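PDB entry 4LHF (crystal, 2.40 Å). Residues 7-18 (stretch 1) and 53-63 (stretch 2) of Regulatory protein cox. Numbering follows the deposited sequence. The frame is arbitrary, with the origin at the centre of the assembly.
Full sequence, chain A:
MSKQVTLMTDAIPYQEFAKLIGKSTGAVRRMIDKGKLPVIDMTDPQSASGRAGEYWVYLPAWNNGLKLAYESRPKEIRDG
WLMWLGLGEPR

Stretch 1 (7-18) LMTDAIPYQEFA
Stretch 2 (53-63) GEYWVYLPAWN

Two short strands, 11-13 and 54-58, pair antiparallel at 142° between their N-to-C directions, their axes approaching to 4.3 Å. Each runs directly into a helix, 14-18 and 59-63 respectively, and the two stretches together bury 829 Å².

Gly53, in a loop with phi/psi -138/-128, leads into the second strand. Glu54 (-71/123, chi1 m) has its CB sideways, yet the side chain end turns inward, OE1 lying 4.2 Å from Pro13 CB. Tyr55 (-94/115, chi1 -89°) contributes a backbone bond: its O accepts a hydrogen bond from Tyr14 N at 2.9 Å (144° at H), tying the first turn of helix 14-18 to the strand. Tyr14, chi1 p, also brings CD2 to 3.8 Å from Tyr55 CB.

Trp56 (-109/131, chi1 m, chi2 60°) faces Pro13 in a non-hydrogen-bonded pair, CA to CA 4.2 Å. The Pro13 ring, C-gamma exo, packs on the indole: Pro13 CG stands 3.7 Å from the centroid of the Trp56 six-membered ring, 6° off the normal, a CH-pi contact almost directly over the face. Ala11 O lies at the edge of this indole, 3.6 Å from Trp56 CE3.

Val57 (-82/127, chi1 t) pairs with Ile12 (-134/144), CA to CA 5.4 Å. The wider spacing fits two reciprocal hydrogen bonds, Ile12 N to Val57 O at 3.0 Å and Val57 N to Ile12 O at 2.9 Å. Both side chains emerge on the same sheet face, where Phe17 (chi1 t, chi2 83°) covers the valine: Val57 CG1 is 4.2 Å from the Phe17 ring centroid, 23° off its normal.

Tyr58 (-90/111, chi1 t, chi2 65°) returns to the non-hydrogen-bonded spacing, its CA 4.4 Å from Ala11 CA. Both side chains take the sheet face opposite Ile12 and Val57, and Ala11 CB meets the tyrosine ring edge, 4.4 Å from CD1. Tyr58 is also the N-cap residue of the following helix.

Leu59 (-72/-37, chi1 m, chi2 t) donates N to Asp10 O at 2.7 Å and 161°, extending the ladder into the helix start. Its CD1 lies 4.3 Å from Ile12 CG1 and 4.2 Å from Leu7 CD1, while CD2 is 4.2 Å from Phe17 CD1. Pro60 CD follows, 3.3 Å from Asp10 O.

One helical turn beyond Tyr58, Trp62 (chi1 t, chi2 -114°) presents its face to the edge of Phe17. The planes meet at 86°, the phenyl and five-membered ring centroids are 5.2 Å apart, and Phe17 CZ reaches 3.8 Å from Trp62 CE2.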

# COMPACT_ATOMS: atom_id res chain seq x y z
N LEU A 7 14.40 0.42 -6.34
CA LEU A 7 13.27 -0.50 -6.35
C LEU A 7 13.49 -1.60 -7.38
O LEU A 7 13.07 -1.48 -8.53
CB LEU A 7 11.97 0.25 -6.64
CG LEU A 7 10.67 -0.38 -6.14
CD1 LEU A 7 10.71 -0.53 -4.63
CD2 LEU A 7 9.47 0.45 -6.57
N MET A 8 14.16 -2.67 -6.97
CA MET A 8 14.44 -3.79 -7.87
C MET A 8 13.19 -4.57 -8.21
O MET A 8 13.06 -5.11 -9.31
CB MET A 8 15.50 -4.71 -7.27
CG MET A 8 16.91 -4.16 -7.35
SD MET A 8 18.15 -5.32 -6.76
CE MET A 8 19.65 -4.45 -7.20
N THR A 9 12.25 -4.63 -7.27
CA THR A 9 10.97 -5.28 -7.52
C THR A 9 9.81 -4.36 -7.19
O THR A 9 9.75 -3.76 -6.12
CB THR A 9 10.85 -6.62 -6.76
OG1 THR A 9 9.53 -7.16 -6.94
CG2 THR A 9 11.12 -6.43 -5.27
N ASP A 10 8.87 -4.25 -8.13
CA ASP A 10 7.74 -3.35 -7.97
C ASP A 10 6.58 -4.00 -7.24
O ASP A 10 5.54 -3.38 -7.02
CB ASP A 10 7.26 -2.83 -9.34
CG ASP A 10 8.26 -1.88 -9.97
OD1 ASP A 10 9.10 -1.33 -9.24
OD2 ASP A 10 8.20 -1.69 -11.21
N ALA A 11 6.76 -5.26 -6.85
CA ALA A 11 5.72 -5.98 -6.13
C ALA A 11 6.28 -6.92 -5.08
O ALA A 11 7.29 -7.59 -5.31
CB ALA A 11 4.83 -6.75 -7.10
N ILE A 12 5.64 -6.96 -3.92
CA ILE A 12 6.05 -7.89 -2.87
C ILE A 12 4.84 -8.61 -2.28
O ILE A 12 3.78 -8.03 -2.16
CB ILE A 12 6.83 -7.21 -1.73
CG1 ILE A 12 6.01 -6.07 -1.11
CG2 ILE A 12 8.17 -6.69 -2.23
CD1 ILE A 12 6.68 -5.44 0.10
N PRO A 13 5.01 -9.90 -1.92
CA PRO A 13 3.92 -10.66 -1.32
C PRO A 13 3.37 -9.92 -0.11
O PRO A 13 4.13 -9.29 0.62
CB PRO A 13 4.61 -11.96 -0.88
CG PRO A 13 5.75 -12.10 -1.83
CD PRO A 13 6.23 -10.71 -2.08
N TYR A 14 2.06 -10.00 0.09
CA TYR A 14 1.38 -9.17 1.09
C TYR A 14 1.85 -9.43 2.52
O TYR A 14 1.64 -8.60 3.41
CB TYR A 14 -0.14 -9.34 0.99
CG TYR A 14 -0.68 -10.61 1.59
CD1 TYR A 14 -1.32 -10.60 2.82
CD2 TYR A 14 -0.56 -11.83 0.93
CE1 TYR A 14 -1.82 -11.75 3.38
CE2 TYR A 14 -1.05 -12.99 1.48
CZ TYR A 14 -1.68 -12.95 2.70
OH TYR A 14 -2.19 -14.10 3.26
N GLN A 15 2.51 -10.56 2.74
CA GLN A 15 3.06 -10.88 4.05
C GLN A 15 4.27 -10.01 4.36
O GLN A 15 4.43 -9.52 5.49
CB GLN A 15 3.45 -12.36 4.13
CG GLN A 15 2.32 -13.32 3.80
CD GLN A 15 2.32 -13.74 2.34
OE1 GLN A 15 2.57 -12.93 1.45
NE2 GLN A 15 2.05 -15.01 2.09
N GLU A 16 5.13 -9.82 3.37
CA GLU A 16 6.29 -8.95 3.50
C GLU A 16 5.85 -7.51 3.70
O GLU A 16 6.41 -6.77 4.52
CB GLU A 16 7.19 -9.06 2.27
CG GLU A 16 8.40 -8.13 2.28
CD GLU A 16 9.48 -8.56 3.27
OE1 GLU A 16 9.38 -9.67 3.82
OE2 GLU A 16 10.42 -7.77 3.48
N PHE A 17 4.83 -7.11 2.94
CA PHE A 17 4.24 -5.79 3.07
C PHE A 17 3.67 -5.61 4.48
O PHE A 17 3.73 -4.53 5.06
CB PHE A 17 3.14 -5.58 2.03
CG PHE A 17 2.55 -4.20 2.03
CD1 PHE A 17 3.17 -3.17 1.35
CD2 PHE A 17 1.37 -3.94 2.71
CE1 PHE A 17 2.63 -1.90 1.35
CE2 PHE A 17 0.82 -2.67 2.71
CZ PHE A 17 1.45 -1.65 2.03
N ALA A 18 3.12 -6.70 5.02
CA ALA A 18 2.62 -6.71 6.38
C ALA A 18 3.76 -6.49 7.37
O ALA A 18 3.62 -5.74 8.33
CB ALA A 18 1.92 -8.02 6.68
N GLY A 53 -5.08 -16.78 -5.29
CA GLY A 53 -3.80 -17.33 -4.87
C GLY A 53 -2.95 -16.32 -4.13
O GLY A 53 -3.40 -15.71 -3.16
N GLU A 54 -1.71 -16.16 -4.57
CA GLU A 54 -0.78 -15.23 -3.93
C GLU A 54 -1.18 -13.78 -4.19
O GLU A 54 -1.29 -13.35 -5.33
CB GLU A 54 0.65 -15.46 -4.41
CG GLU A 54 1.35 -16.64 -3.76
CD GLU A 54 2.74 -16.29 -3.28
OE1 GLU A 54 2.86 -15.50 -2.32
OE2 GLU A 54 3.72 -16.79 -3.87
N TYR A 55 -1.38 -13.03 -3.11
CA TYR A 55 -1.66 -11.60 -3.23
C TYR A 55 -0.38 -10.79 -3.10
O TYR A 55 0.26 -10.80 -2.06
CB TYR A 55 -2.68 -11.16 -2.17
CG TYR A 55 -4.12 -11.29 -2.62
CD1 TYR A 55 -4.49 -10.99 -3.92
CD2 TYR A 55 -5.11 -11.70 -1.73
CE1 TYR A 55 -5.81 -11.10 -4.33
CE2 TYR A 55 -6.42 -11.81 -2.13
CZ TYR A 55 -6.77 -11.51 -3.43
OH TYR A 55 -8.08 -11.62 -3.84
N TRP A 56 -0.01 -10.11 -4.18
CA TRP A 56 1.18 -9.27 -4.19
C TRP A 56 0.79 -7.80 -4.21
O TRP A 56 -0.04 -7.39 -5.02
CB TRP A 56 2.04 -9.58 -5.41
CG TRP A 56 2.66 -10.94 -5.42
CD1 TRP A 56 2.00 -12.14 -5.41
CD2 TRP A 56 4.05 -11.26 -5.48
NE1 TRP A 56 2.90 -13.18 -5.44
CE2 TRP A 56 4.17 -12.66 -5.48
CE3 TRP A 56 5.22 -10.49 -5.52
CZ2 TRP A 56 5.40 -13.31 -5.53
CZ3 TRP A 56 6.44 -11.13 -5.57
CH2 TRP A 56 6.52 -12.53 -5.57
N VAL A 57 1.38 -7.01 -3.33
CA VAL A 57 1.17 -5.57 -3.36
C VAL A 57 2.09 -4.93 -4.39
O VAL A 57 3.31 -5.15 -4.38
CB VAL A 57 1.41 -4.94 -1.98
CG1 VAL A 57 1.29 -3.43 -2.06
CG2 VAL A 57 0.44 -5.51 -0.97
N TYR A 58 1.48 -4.15 -5.28
CA TYR A 58 2.19 -3.41 -6.31
C TYR A 58 2.57 -2.04 -5.78
O TYR A 58 1.71 -1.19 -5.55
CB TYR A 58 1.31 -3.27 -7.55
CG TYR A 58 2.03 -2.76 -8.78
CD1 TYR A 58 3.03 -3.50 -9.38
CD2 TYR A 58 1.68 -1.54 -9.35
CE1 TYR A 58 3.69 -3.04 -10.50
CE2 TYR A 58 2.33 -1.07 -10.48
CZ TYR A 58 3.33 -1.82 -11.05
OH TYR A 58 3.99 -1.36 -12.17
N LEU A 59 3.87 -1.84 -5.58
CA LEU A 59 4.38 -0.67 -4.86
C LEU A 59 4.32 0.70 -5.56
O LEU A 59 4.10 1.71 -4.89
CB LEU A 59 5.80 -0.95 -4.36
CG LEU A 59 5.89 -2.17 -3.43
CD1 LEU A 59 7.33 -2.55 -3.15
CD2 LEU A 59 5.15 -1.87 -2.14
N PRO A 60 4.55 0.76 -6.89
CA PRO A 60 4.43 2.06 -7.55
C PRO A 60 3.05 2.70 -7.38
O PRO A 60 2.95 3.89 -7.09
CB PRO A 60 4.67 1.73 -9.02
CG PRO A 60 5.56 0.55 -8.98
CD PRO A 60 5.12 -0.25 -7.80
N ALA A 61 2.00 1.90 -7.55
CA ALA A 61 0.64 2.38 -7.38
C ALA A 61 0.41 2.85 -5.95
O ALA A 61 -0.22 3.88 -5.71
CB ALA A 61 -0.36 1.29 -7.74
N TRP A 62 0.94 2.09 -5.00
CA TRP A 62 0.81 2.39 -3.58
C TRP A 62 1.44 3.73 -3.23
O TRP A 62 0.79 4.61 -2.67
CB TRP A 62 1.44 1.26 -2.76
CG TRP A 62 1.62 1.54 -1.30
CD1 TRP A 62 2.81 1.66 -0.63
CD2 TRP A 62 0.59 1.73 -0.32
NE1 TRP A 62 2.58 1.91 0.70
CE2 TRP A 62 1.23 1.96 0.92
CE3 TRP A 62 -0.80 1.73 -0.37
CZ2 TRP A 62 0.52 2.18 2.09
CZ3 TRP A 62 -1.51 1.95 0.80
CH2 TRP A 62 -0.84 2.18 2.01
N ASN A 63 2.71 3.90 -3.60
CA ASN A 63 3.44 5.12 -3.27
C ASN A 63 2.98 6.36 -4.04
O ASN A 63 2.92 7.45 -3.48
CB ASN A 63 4.95 4.91 -3.44
CG ASN A 63 5.51 3.95 -2.41
OD1 ASN A 63 5.23 4.07 -1.22
ND2 ASN A 63 6.29 2.98 -2.87